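Local coordinates for protein plasma serine protease inhibitor (Homo sapiens, PDB 3DY0) that inhibits serine proteases in body fluids and secretions, binding irreversibly to their active-site serine in a heparin-dependent reaction that helps regulate haemostasis in blood plasma, at residues D15-L20 with V281-L285; A41-L45 with A112-Y117; R86-Q90 with Q224-T228; A119-P123 with Q135-Y139; K147-L152 with V312-E318. One frame throughout, in Å; residues are numbered along the deposited sequence. Where two conformers were deposited one is given.

The five contacts are spread over a single serpin domain and lie around its large beta-sheet. Contact 1 joins helix 12-23 to the loop after strand 259-277, closing a span that encloses contacts 2, 3 and 4 and crosses contact 5. Along the chain contact 3 encloses contact 4 and crosses contacts 2 and 5; it lies about 30 Å from contact 1, centre to centre. Contacts 2, 4 and 5 form a series with about 16 Å between neighbouring centres: 2 touches 4 where helix 107-117 leads into strand 120-123, and 4 touches 5 through Asn137. In this cleaved form the loop of contact 5 lies over strand 307-319, beside 323-335, the inserted strand expected of a cleaved serpin.

Contact 1 of 5, residues D15-L20 with V281-L285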
# COMPACT_ATOMS: atom_id res chain seq x y z
N ASP A 15 -9.48 -6.19 4.80
CA ASP A 15 -10.56 -5.50 5.48
C ASP A 15 -10.37 -4.02 5.12
O ASP A 15 -11.33 -3.28 4.93
CB ASP A 15 -10.47 -5.69 6.99
CG ASP A 15 -10.97 -7.06 7.43
OD1 ASP A 15 -10.82 -7.39 8.63
OD2 ASP A 15 -11.50 -7.81 6.59
N LEU A 16 -9.11 -3.60 5.00
CA LEU A 16 -8.83 -2.21 4.63
C LEU A 16 -9.27 -1.99 3.18
O LEU A 16 -9.92 -0.98 2.87
CB LEU A 16 -7.34 -1.88 4.77
CG LEU A 16 -6.94 -0.46 4.35
CD1 LEU A 16 -7.81 0.57 5.04
CD2 LEU A 16 -5.47 -0.24 4.69
N TYR A 17 -8.94 -2.92 2.31
CA TYR A 17 -9.33 -2.80 0.91
C TYR A 17 -10.84 -2.61 0.81
O TYR A 17 -11.32 -1.70 0.13
CB TYR A 17 -8.95 -4.05 0.11
CG TYR A 17 -9.53 -4.01 -1.28
CD1 TYR A 17 -8.85 -3.39 -2.33
CD2 TYR A 17 -10.82 -4.49 -1.53
CE1 TYR A 17 -9.45 -3.24 -3.59
CE2 TYR A 17 -11.42 -4.34 -2.77
CZ TYR A 17 -10.73 -3.72 -3.80
OH TYR A 17 -11.36 -3.54 -5.01
N ARG A 18 -11.59 -3.47 1.49
CA ARG A 18 -13.05 -3.39 1.44
C ARG A 18 -13.60 -2.08 2.00
O ARG A 18 -14.58 -1.55 1.47
CB ARG A 18 -13.67 -4.59 2.16
CG ARG A 18 -13.65 -5.87 1.32
CD ARG A 18 -14.34 -7.03 2.05
NE ARG A 18 -13.50 -7.58 3.11
CZ ARG A 18 -12.60 -8.54 2.93
NH1 ARG A 18 -12.40 -9.06 1.72
NH2 ARG A 18 -11.87 -8.97 3.96
N ALA A 19 -12.98 -1.55 3.05
CA ALA A 19 -13.42 -0.28 3.63
C ALA A 19 -13.25 0.83 2.60
O ALA A 19 -14.13 1.68 2.42
CB ALA A 19 -12.62 0.03 4.89
N LEU A 20 -12.10 0.83 1.92
CA LEU A 20 -11.83 1.84 0.90
C LEU A 20 -12.79 1.70 -0.28
O LEU A 20 -13.32 2.69 -0.78
CB LEU A 20 -10.38 1.71 0.41
CG LEU A 20 -9.31 2.00 1.46
CD1 LEU A 20 -7.93 1.83 0.83
CD2 LEU A 20 -9.49 3.42 2.00
N VAL A 281 -10.91 6.02 7.96
CA VAL A 281 -11.13 4.65 7.53
C VAL A 281 -10.78 3.58 8.56
O VAL A 281 -11.54 2.63 8.76
CB VAL A 281 -10.32 4.36 6.24
CG1 VAL A 281 -10.60 2.96 5.75
CG2 VAL A 281 -10.66 5.40 5.17
N LEU A 282 -9.63 3.73 9.20
CA LEU A 282 -9.18 2.73 10.16
C LEU A 282 -10.15 2.38 11.29
O LEU A 282 -10.12 1.26 11.81
CB LEU A 282 -7.81 3.14 10.71
CG LEU A 282 -6.72 3.02 9.63
CD1 LEU A 282 -5.42 3.61 10.12
CD2 LEU A 282 -6.54 1.56 9.25
N PRO A 283 -11.02 3.32 11.70
CA PRO A 283 -11.95 2.93 12.76
C PRO A 283 -12.80 1.73 12.32
O PRO A 283 -13.33 1.01 13.15
CB PRO A 283 -12.77 4.20 12.96
CG PRO A 283 -11.76 5.27 12.74
CD PRO A 283 -11.01 4.78 11.51
N SER A 284 -12.90 1.53 11.01
CA SER A 284 -13.67 0.41 10.46
C SER A 284 -12.98 -0.91 10.76
O SER A 284 -13.59 -1.98 10.68
CB SER A 284 -13.84 0.56 8.94
OG SER A 284 -14.69 1.65 8.64
N LEU A 285 -11.69 -0.83 11.09
CA LEU A 285 -10.91 -2.01 11.43
C LEU A 285 -10.69 -2.05 12.94
O LEU A 285 -9.85 -2.80 13.44
CB LEU A 285 -9.55 -1.99 10.71
CG LEU A 285 -9.54 -2.53 9.28
CD1 LEU A 285 -10.37 -1.62 8.38
CD2 LEU A 285 -8.10 -2.61 8.78
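Val281 is the main bump here, and helix 12-23 offers the hollow: Val281 CG1 drops between Leu16 and Ala19, 3.7 Å from Leu16 CD1 and 3.7 Å from Ala19 CB. Both valine methyls touch Leu20, Val281 CG2 lying 3.9 Å from Leu20 CD2, but CG1 alone also reaches Leu16 and Ala19. That branch stands opposite the backbone N (chi1 -177°), and the Leu16 and Leu20 side chains both meet the valine at roughly right angles. One turn toward the start of the helix, Leu285 makes the second bump. It straddles the backbone, Leu285 CD1 resting 3.9 Å from Asp15 O, Leu285 CD2 4.0 Å from Leu16 N, and CG against Asp15 CB. Ala19 CB also faces Ser284 CB of the 3-10 turn 282-284. Phe31 of strand 29-31 touches Leu16 and Leu20, so this loop, between strands 259-277 and 307-319, is fitted to the N-terminal helix of the serpin domain. Asp15 OD2 makes a salt bridge with Arg18 NH2, and OD1 takes Asp11 N. No hydrogen bond joins the two segments, which implies that the fit rests on apolar shape, the Asp15 charge being met on its own side of the contact.

Contact 2 of 5, residues A41-L45 with A112-Y117; sequences AMLSL and AMKTLY
Segments 41-45 and 112-117 run roughly antiparallel, their N-to-C directions 145° apart and their axes approaching to 10.8 Å, a pair of packed helices within the serpin helical layer. Leu45 is a knob in the hole made by Ala112, Met113, Leu116 and Tyr117. Its two methyls divide the work: Leu45 CD1 meets Ala112 CB, Met113 SD and, at 3.8 Å, Tyr117 CE1, while Leu45 CD2 reaches across to Leu116 CD1. One turn earlier Met42 lies over the Tyr117 ring. Met42 CG is 3.5 Å from the ring centroid and only 14° off the normal, a CH-pi contact, and the sulfur adds an oblique Met-aromatic approach. Chi1 and the extended chi2 (-172°) carry CG over the ring and SD toward Met113; the bend at chi3 turns only the terminal CE. Met113 comes across at about a right angle, bent at both chi2 and chi3, and each sulfur faces carbon of the other residue: Met42 SD is 3.7 Å from Met113 CE, and Met113 SD is 3.7 Å from Met42 CB. Helix 65-81 also lines this interface, with Phe75 touching both Ala41 and Tyr117. Tyr117 OH, hydrogen-bonded to His72 ND1, also lies 3.3 Å from Ala41 CB.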
# COMPACT_ATOMS: atom_id res chain seq x y z
N ALA A 41 2.57 -0.45 12.77
CA ALA A 41 3.48 -1.18 13.66
C ALA A 41 4.38 -0.19 14.40
O ALA A 41 4.61 -0.32 15.60
CB ALA A 41 4.32 -2.16 12.85
N MET A 42 4.90 0.81 13.68
CA MET A 42 5.75 1.81 14.32
C MET A 42 4.94 2.60 15.33
O MET A 42 5.41 2.91 16.43
CB MET A 42 6.34 2.75 13.27
CG MET A 42 7.36 2.08 12.36
SD MET A 42 8.22 3.23 11.27
CE MET A 42 6.83 3.85 10.27
N LEU A 43 3.71 2.93 14.96
CA LEU A 43 2.83 3.68 15.85
C LEU A 43 2.60 2.91 17.15
O LEU A 43 2.55 3.51 18.23
CB LEU A 43 1.50 3.97 15.15
CG LEU A 43 0.44 4.77 15.92
CD1 LEU A 43 1.01 6.12 16.35
CD2 LEU A 43 -0.78 4.96 15.04
N SER A 44 2.48 1.59 17.06
CA SER A 44 2.24 0.77 18.25
C SER A 44 3.42 0.82 19.23
O SER A 44 3.24 0.57 20.42
CB SER A 44 1.94 -0.69 17.87
OG SER A 44 3.11 -1.42 17.53
N LEU A 45 4.61 1.15 18.74
CA LEU A 45 5.78 1.20 19.61
C LEU A 45 5.60 2.18 20.76
O LEU A 45 6.11 1.96 21.86
CB LEU A 45 7.02 1.60 18.81
CG LEU A 45 7.60 0.55 17.85
CD1 LEU A 45 8.74 1.18 17.05
CD2 LEU A 45 8.09 -0.66 18.64
N ALA A 112 13.91 2.52 19.56
CA ALA A 112 13.21 1.42 18.90
C ALA A 112 13.02 1.74 17.42
O ALA A 112 13.18 0.87 16.56
CB ALA A 112 11.86 1.18 19.56
N MET A 113 12.68 2.98 17.13
CA MET A 113 12.47 3.40 15.75
C MET A 113 13.76 3.29 14.94
O MET A 113 13.73 2.85 13.79
CB MET A 113 11.95 4.84 15.72
CG MET A 113 10.48 4.97 16.11
SD MET A 113 9.36 4.32 14.82
CE MET A 113 9.26 5.73 13.76
N LYS A 114 14.88 3.68 15.53
CA LYS A 114 16.16 3.61 14.84
C LYS A 114 16.65 2.18 14.66
O LYS A 114 17.13 1.81 13.59
CB LYS A 114 17.21 4.44 15.59
CG LYS A 114 16.97 5.94 15.51
CD LYS A 114 17.99 6.75 16.30
CE LYS A 114 17.69 8.24 16.23
NZ LYS A 114 18.62 9.05 17.07
N THR A 115 16.50 1.36 15.70
CA THR A 115 16.95 -0.02 15.67
C THR A 115 16.07 -0.99 14.89
O THR A 115 16.56 -1.77 14.07
CB THR A 115 17.11 -0.58 17.10
OG1 THR A 115 18.05 0.22 17.82
CG2 THR A 115 17.59 -2.02 17.07
N LEU A 116 14.77 -0.94 15.15
CA LEU A 116 13.83 -1.83 14.48
C LEU A 116 13.38 -1.35 13.11
O LEU A 116 13.23 -2.16 12.19
CB LEU A 116 12.59 -2.02 15.36
CG LEU A 116 12.79 -2.72 16.70
CD1 LEU A 116 11.52 -2.62 17.53
CD2 LEU A 116 13.18 -4.17 16.48
N TYR A 117 13.18 -0.05 12.95
CA TYR A 117 12.70 0.46 11.67
C TYR A 117 13.67 1.32 10.87
O TYR A 117 13.28 1.92 9.86
CB TYR A 117 11.37 1.17 11.89
CG TYR A 117 10.28 0.20 12.31
CD1 TYR A 117 10.09 -0.14 13.66
CD2 TYR A 117 9.51 -0.46 11.36
CE1 TYR A 117 9.16 -1.11 14.03
CE2 TYR A 117 8.59 -1.43 11.71
CZ TYR A 117 8.42 -1.75 13.05
OH TYR A 117 7.53 -2.75 13.39

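Contact 3 of 5, residues R86-Q90 with Q224-T228; sequences RDGFQ and QGNAT
Phe89 leans from its loop onto the Gln224-Ala227 turn, and its atoms meet that turn in order. Phe89 CB starts 3.6 Å from Gln224 O, and Phe89 CD2 comes closer, 3.3 Å from the same oxygen. Farther out, Phe89 CE2 faces Asn226 N at 4.0 Å, while on the other branch Phe89 CE1 reaches Ala227 CB at 4.2 Å. CG is wedged between the backbone N and the carbonyl carbon (chi1 64°), which swings the ring toward the turn; Arg86 CB covers part of one face. The turn links antiparallel strands 216-222 and 228-234, so this is a beta-hairpin loop of the serpin fold lying against the lead-in to strand 90-99. Gly88 and Gly225, both at positive phi, come together, their CA atoms 4.6 Å apart, and Gly225 CA is 3.1 Å from Asp87 O. The same Asp87 O accepts from a water that in turn takes the N-H of Asn226. On the other side of this approach, Gln224 NE2 donates to a lone pair of Gly88 O, 3.2 Å away in the carbonyl plane, though the bond is bent, with 142° at the hydrogen. Asn226, a known N-glycosylation site without sugar in this crystal, directs its amide away from Phe89.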
# COMPACT_ATOMS: atom_id res chain seq x y z
N ARG A 86 18.56 -5.47 -4.77
CA ARG A 86 17.60 -6.41 -5.33
C ARG A 86 18.21 -7.06 -6.56
O ARG A 86 19.16 -6.54 -7.14
CB ARG A 86 16.30 -5.69 -5.73
CG ARG A 86 15.46 -5.15 -4.57
CD ARG A 86 15.11 -6.24 -3.57
NE ARG A 86 16.23 -6.54 -2.68
CZ ARG A 86 16.25 -7.53 -1.80
NH1 ARG A 86 15.22 -8.35 -1.69
NH2 ARG A 86 17.32 -7.71 -1.04
N ASP A 87 17.66 -8.21 -6.96
CA ASP A 87 18.17 -8.92 -8.12
C ASP A 87 17.23 -8.78 -9.32
O ASP A 87 16.27 -9.53 -9.45
CB ASP A 87 18.37 -10.40 -7.78
CG ASP A 87 18.79 -11.22 -8.98
OD1 ASP A 87 19.81 -10.87 -9.62
OD2 ASP A 87 18.11 -12.22 -9.29
N GLY A 88 17.53 -7.82 -10.19
CA GLY A 88 16.71 -7.63 -11.37
C GLY A 88 15.76 -6.44 -11.37
O GLY A 88 15.23 -6.08 -12.42
N PHE A 89 15.55 -5.83 -10.22
CA PHE A 89 14.65 -4.68 -10.14
C PHE A 89 14.98 -3.76 -8.98
O PHE A 89 16.07 -3.82 -8.42
CB PHE A 89 13.20 -5.17 -10.02
CG PHE A 89 12.91 -5.92 -8.76
CD1 PHE A 89 12.02 -5.41 -7.81
CD2 PHE A 89 13.52 -7.15 -8.50
CE1 PHE A 89 11.74 -6.10 -6.64
CE2 PHE A 89 13.25 -7.85 -7.33
CZ PHE A 89 12.35 -7.33 -6.40
N GLN A 90 14.04 -2.89 -8.62
CA GLN A 90 14.26 -1.95 -7.54
C GLN A 90 13.12 -1.91 -6.54
O GLN A 90 11.95 -1.83 -6.92
CB GLN A 90 14.48 -0.55 -8.12
CG GLN A 90 14.88 0.51 -7.10
CD GLN A 90 15.24 1.84 -7.74
OE1 GLN A 90 15.60 2.80 -7.05
NE2 GLN A 90 15.14 1.91 -9.06
N GLN A 224 11.16 -8.91 -13.63
CA GLN A 224 12.53 -9.39 -13.58
C GLN A 224 12.77 -9.46 -12.08
O GLN A 224 12.51 -8.49 -11.37
CB GLN A 224 13.49 -8.40 -14.22
CG GLN A 224 13.63 -8.55 -15.72
CD GLN A 224 14.75 -7.70 -16.29
OE1 GLN A 224 15.23 -7.97 -17.39
NE2 GLN A 224 15.15 -6.67 -15.55
N GLY A 225 13.25 -10.60 -11.60
CA GLY A 225 13.48 -10.74 -10.17
C GLY A 225 12.40 -11.63 -9.58
O GLY A 225 11.67 -12.29 -10.32
N ASN A 226 12.27 -11.64 -8.26
CA ASN A 226 11.29 -12.50 -7.60
C ASN A 226 9.86 -11.95 -7.55
O ASN A 226 8.93 -12.71 -7.28
CB ASN A 226 11.76 -12.81 -6.17
CG ASN A 226 11.04 -14.01 -5.57
OD1 ASN A 226 11.18 -14.31 -4.38
ND2 ASN A 226 10.26 -14.71 -6.39
N ALA A 227 9.68 -10.66 -7.82
CA ALA A 227 8.34 -10.08 -7.75
C ALA A 227 7.43 -10.45 -8.92
O ALA A 227 7.90 -10.80 -10.01
CB ALA A 227 8.43 -8.56 -7.65
N THR A 228 6.13 -10.39 -8.69
CA THR A 228 5.17 -10.69 -9.75
C THR A 228 3.92 -9.86 -9.59
O THR A 228 3.61 -9.38 -8.49
CB THR A 228 4.76 -12.18 -9.77
OG1 THR A 228 3.92 -12.43 -10.91
CG2 THR A 228 3.99 -12.55 -8.51
O HOH W 1 14.84 -10.91 -7.10
O HOH W 2 13.72 -4.69 -13.76

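Contact 4 of 5, residues A119-P123 with Q135-Y139; sequences ADTFP and QINDY
Helix 129-143, which crosses the face of the main serpin beta-sheet, reaches the edge strand 120-123 through Tyr139 and Gln135, two residues one helical turn apart. Tyr139 OH donates to Asp120 OD1 at 3.1 Å, arriving from above the carboxylate plane, 39° out of it; ring and carboxylate stand nearly perpendicular. Beside this bond Phe122 and Tyr139 form an offset edge-to-face pair, the phenylalanine presenting its edge, with centroids 5.7 Å apart and planes at 61°. Their nearest atoms are Phe122 CE2 and Tyr139 CE1, 3.9 Å apart. Both helix residues carry CG opposite the backbone N, chi1 172° in Tyr139 and similar in Gln135, which throws the two side chains out toward the strand. Strand 120-123 pairs in parallel with strand 90-99, the connection running through helix 107-117, and Phe98 of strand 90-99 meets both rings, giving the aromatic pair a third member. At the far end of strand 120-123, the extended Gln135 chain delivers NE2 to Pro123 O, 3.1 Å away. The bond is almost straight at the hydrogen and lies in the glutamine amide plane, although tilted from the proline carbonyl plane. The amide's other atom, Gln135 OE1, is hydrogen-bonded to Thr124 OG1.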
# COMPACT_ATOMS: atom_id res chain seq x y z
N ALA A 119 14.72 4.11 11.22
CA ALA A 119 14.16 5.43 11.01
C ALA A 119 15.15 6.58 11.04
O ALA A 119 16.06 6.61 11.87
CB ALA A 119 13.05 5.69 12.01
N ASP A 120 14.96 7.51 10.12
CA ASP A 120 15.78 8.71 10.03
C ASP A 120 15.10 9.69 10.98
O ASP A 120 13.88 9.67 11.12
CB ASP A 120 15.75 9.27 8.60
CG ASP A 120 16.37 8.33 7.57
OD1 ASP A 120 16.19 8.58 6.36
OD2 ASP A 120 17.04 7.36 7.97
N THR A 121 15.89 10.54 11.63
CA THR A 121 15.35 11.53 12.55
C THR A 121 15.78 12.93 12.13
O THR A 121 16.97 13.24 12.07
CB THR A 121 15.83 11.27 14.00
OG1 THR A 121 15.13 10.13 14.53
CG2 THR A 121 15.59 12.48 14.88
N PHE A 122 14.80 13.78 11.82
CA PHE A 122 15.09 15.14 11.38
C PHE A 122 14.34 16.21 12.16
O PHE A 122 13.15 16.07 12.44
CB PHE A 122 14.75 15.28 9.90
CG PHE A 122 15.35 14.22 9.03
CD1 PHE A 122 16.73 14.10 8.92
CD2 PHE A 122 14.54 13.35 8.31
CE1 PHE A 122 17.30 13.12 8.10
CE2 PHE A 122 15.10 12.37 7.49
CZ PHE A 122 16.48 12.25 7.39
N PRO A 123 15.04 17.29 12.53
CA PRO A 123 14.41 18.38 13.27
C PRO A 123 13.51 19.15 12.30
O PRO A 123 13.87 19.33 11.14
CB PRO A 123 15.60 19.22 13.73
CG PRO A 123 16.70 18.19 13.85
CD PRO A 123 16.50 17.38 12.60
N GLN A 135 9.84 20.72 3.44
CA GLN A 135 10.88 19.82 3.92
C GLN A 135 10.44 18.36 3.81
O GLN A 135 11.15 17.52 3.24
CB GLN A 135 11.22 20.14 5.38
CG GLN A 135 12.07 19.08 6.06
CD GLN A 135 12.29 19.37 7.53
OE1 GLN A 135 11.46 20.00 8.19
NE2 GLN A 135 13.41 18.89 8.07
N ILE A 136 9.26 18.05 4.34
CA ILE A 136 8.76 16.69 4.31
C ILE A 136 8.34 16.23 2.92
O ILE A 136 8.66 15.11 2.52
CB ILE A 136 7.60 16.52 5.31
CG1 ILE A 136 8.10 16.84 6.72
CG2 ILE A 136 7.06 15.09 5.26
CD1 ILE A 136 7.01 16.91 7.77
N ASN A 137 7.64 17.08 2.18
CA ASN A 137 7.22 16.70 0.84
C ASN A 137 8.41 16.49 -0.08
O ASN A 137 8.39 15.61 -0.94
CB ASN A 137 6.27 17.74 0.23
CG ASN A 137 4.88 17.70 0.85
OD1 ASN A 137 4.49 16.69 1.44
ND2 ASN A 137 4.12 18.78 0.69
N ASP A 138 9.46 17.31 0.08
CA ASP A 138 10.65 17.15 -0.75
C ASP A 138 11.33 15.83 -0.42
O ASP A 138 11.86 15.16 -1.31
CB ASP A 138 11.65 18.29 -0.51
CG ASP A 138 11.24 19.58 -1.20
OD1 ASP A 138 10.36 19.54 -2.09
OD2 ASP A 138 11.82 20.64 -0.87
N TYR A 139 11.33 15.46 0.86
CA TYR A 139 11.94 14.21 1.30
C TYR A 139 11.19 13.03 0.69
O TYR A 139 11.81 12.12 0.15
CB TYR A 139 11.89 14.09 2.83
CG TYR A 139 12.33 12.74 3.37
CD1 TYR A 139 13.67 12.41 3.47
CD2 TYR A 139 11.38 11.80 3.76
CE1 TYR A 139 14.07 11.16 3.96
CE2 TYR A 139 11.77 10.55 4.26
CZ TYR A 139 13.11 10.24 4.36
OH TYR A 139 13.49 9.01 4.85

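Contact 5 of 5, residues K147-L152 with V312-E318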
# COMPACT_ATOMS: atom_id res chain seq x y z
N LYS A 147 7.68 10.25 -7.66
CA LYS A 147 6.35 9.68 -7.86
C LYS A 147 5.30 10.16 -6.86
O LYS A 147 4.13 10.29 -7.21
CB LYS A 147 6.42 8.15 -7.86
CG LYS A 147 7.28 7.57 -8.98
CD LYS A 147 6.82 8.04 -10.36
CE LYS A 147 7.67 7.41 -11.47
NZ LYS A 147 7.30 7.90 -12.82
N ILE A 148 5.70 10.40 -5.62
CA ILE A 148 4.76 10.88 -4.61
C ILE A 148 5.08 12.34 -4.33
O ILE A 148 6.03 12.66 -3.61
CB ILE A 148 4.84 10.08 -3.29
CG1 ILE A 148 4.54 8.60 -3.55
CG2 ILE A 148 3.81 10.63 -2.30
CD1 ILE A 148 3.13 8.32 -4.07
N VAL A 149 4.30 13.24 -4.92
CA VAL A 149 4.51 14.67 -4.74
C VAL A 149 3.40 15.28 -3.89
O VAL A 149 2.24 14.87 -3.97
CB VAL A 149 4.55 15.40 -6.11
CG1 VAL A 149 5.69 14.84 -6.95
CG2 VAL A 149 3.23 15.24 -6.83
N ASP A 150 3.78 16.26 -3.08
CA ASP A 150 2.83 16.94 -2.20
C ASP A 150 2.03 16.01 -1.29
O ASP A 150 0.80 16.13 -1.21
CB ASP A 150 1.88 17.80 -3.04
CG ASP A 150 2.59 18.94 -3.74
OD1 ASP A 150 1.97 19.58 -4.61
OD2 ASP A 150 3.77 19.21 -3.42
N LEU A 151 2.70 15.09 -0.61
CA LEU A 151 2.00 14.18 0.29
C LEU A 151 1.17 14.99 1.28
O LEU A 151 -0.00 14.69 1.52
CB LEU A 151 3.00 13.33 1.08
CG LEU A 151 2.37 12.44 2.15
CD1 LEU A 151 1.52 11.35 1.48
CD2 LEU A 151 3.45 11.81 3.00
N LEU A 152 1.78 16.04 1.83
CA LEU A 152 1.12 16.90 2.80
C LEU A 152 0.55 18.16 2.16
O LEU A 152 1.23 18.84 1.40
CB LEU A 152 2.12 17.31 3.90
CG LEU A 152 2.81 16.17 4.66
CD1 LEU A 152 3.87 16.75 5.58
CD2 LEU A 152 1.78 15.39 5.46
N VAL A 312 -2.32 10.25 6.52
CA VAL A 312 -2.52 10.39 5.08
C VAL A 312 -1.72 9.36 4.29
O VAL A 312 -0.57 9.06 4.62
CB VAL A 312 -2.14 11.81 4.61
CG1 VAL A 312 -3.01 12.84 5.31
CG2 VAL A 312 -0.67 12.08 4.89
N HIS A 313 -2.34 8.81 3.25
CA HIS A 313 -1.69 7.82 2.40
C HIS A 313 -1.88 8.23 0.94
O HIS A 313 -2.96 8.66 0.54
CB HIS A 313 -2.31 6.43 2.60
CG HIS A 313 -1.60 5.33 1.87
ND1 HIS A 313 -0.37 4.85 2.27
CD2 HIS A 313 -1.93 4.63 0.76
CE1 HIS A 313 0.03 3.90 1.43
NE2 HIS A 313 -0.90 3.75 0.51
N LYS A 314 -0.81 8.12 0.16
CA LYS A 314 -0.87 8.44 -1.26
C LYS A 314 -0.10 7.33 -1.95
O LYS A 314 1.01 6.99 -1.53
CB LYS A 314 -0.20 9.78 -1.56
CG LYS A 314 -0.17 10.15 -3.04
CD LYS A 314 -1.57 10.33 -3.60
CE LYS A 314 -1.53 10.75 -5.06
NZ LYS A 314 -0.79 12.03 -5.25
N ALA A 315 -0.70 6.75 -2.99
CA ALA A 315 -0.06 5.66 -3.72
C ALA A 315 -0.35 5.83 -5.21
O ALA A 315 -1.44 6.24 -5.60
CB ALA A 315 -0.60 4.33 -3.24
N VAL A 316 0.65 5.52 -6.04
CA VAL A 316 0.49 5.65 -7.49
C VAL A 316 1.11 4.45 -8.19
O VAL A 316 2.02 3.81 -7.66
CB VAL A 316 1.18 6.94 -8.04
CG1 VAL A 316 0.64 8.17 -7.33
CG2 VAL A 316 2.69 6.84 -7.87
N VAL A 317 0.59 4.14 -9.37
CA VAL A 317 1.13 3.04 -10.15
C VAL A 317 1.04 3.35 -11.64
O VAL A 317 0.09 3.99 -12.09
CB VAL A 317 0.38 1.70 -9.88
CG1 VAL A 317 -1.06 1.79 -10.33
CG2 VAL A 317 1.11 0.55 -10.59
N GLU A 318 2.05 2.92 -12.38
CA GLU A 318 2.11 3.10 -13.82
C GLU A 318 2.42 1.73 -14.40
O GLU A 318 3.41 1.10 -14.02
CB GLU A 318 3.24 4.06 -14.22
CG GLU A 318 3.15 5.43 -13.58
CD GLU A 318 4.41 6.25 -13.80
OE1 GLU A 318 4.47 7.39 -13.31
OE2 GLU A 318 5.35 5.75 -14.45
O HOH W 3 2.06 12.03 -6.55
O HOH W 4 8.58 6.13 -14.30
O HOH W 5 -0.16 13.87 -3.08
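Lys147 NZ is gripped by the carboxylate of Glu318 and by a water. Glu318 lies on strand 307-319 of the central serpin beta-sheet, which pairs with strand 323-335, the position of the inserted reactive loop in cleaved serpins; the loop after helix 129-143 runs over it in roughly the opposite direction. The salt bridge is tighter to Glu318 OE1, 2.9 Å from Lys147 NZ and met on its syn side, 26° out of the carboxylate plane; the bond to OE2 is weak, and the water spans NZ and that same oxygen. Arg325 NH1 also pairs with Glu318 OE2, so the carboxylate pairs with two cations and would be expected to stay ionised. Lys314 supplies a second polar centre. Its ammonium reaches the loop backbone through two waters: one, 3.1 Å from Lys314 NZ, donates to Lys147 O and accepts from Val149 N, and the other, 2.9 Å from Lys314 NZ, donates to Val149 O. Bends at chi2 (64°) and chi4 carry the ammonium there, while the aliphatic part stays down among hydrophobic groups. Ile148 and Lys314 lie alongside, pointing opposite ways, Ile148 CD1 3.9 Å from Lys314 CG and touching Val316 as well. Leu151 also runs counter to Lys314, with Leu151 CD1 3.8 Å from Lys314 CB. Val312 meets Leu151 at a slant, its CG2 4.1 Å from Leu151 CG.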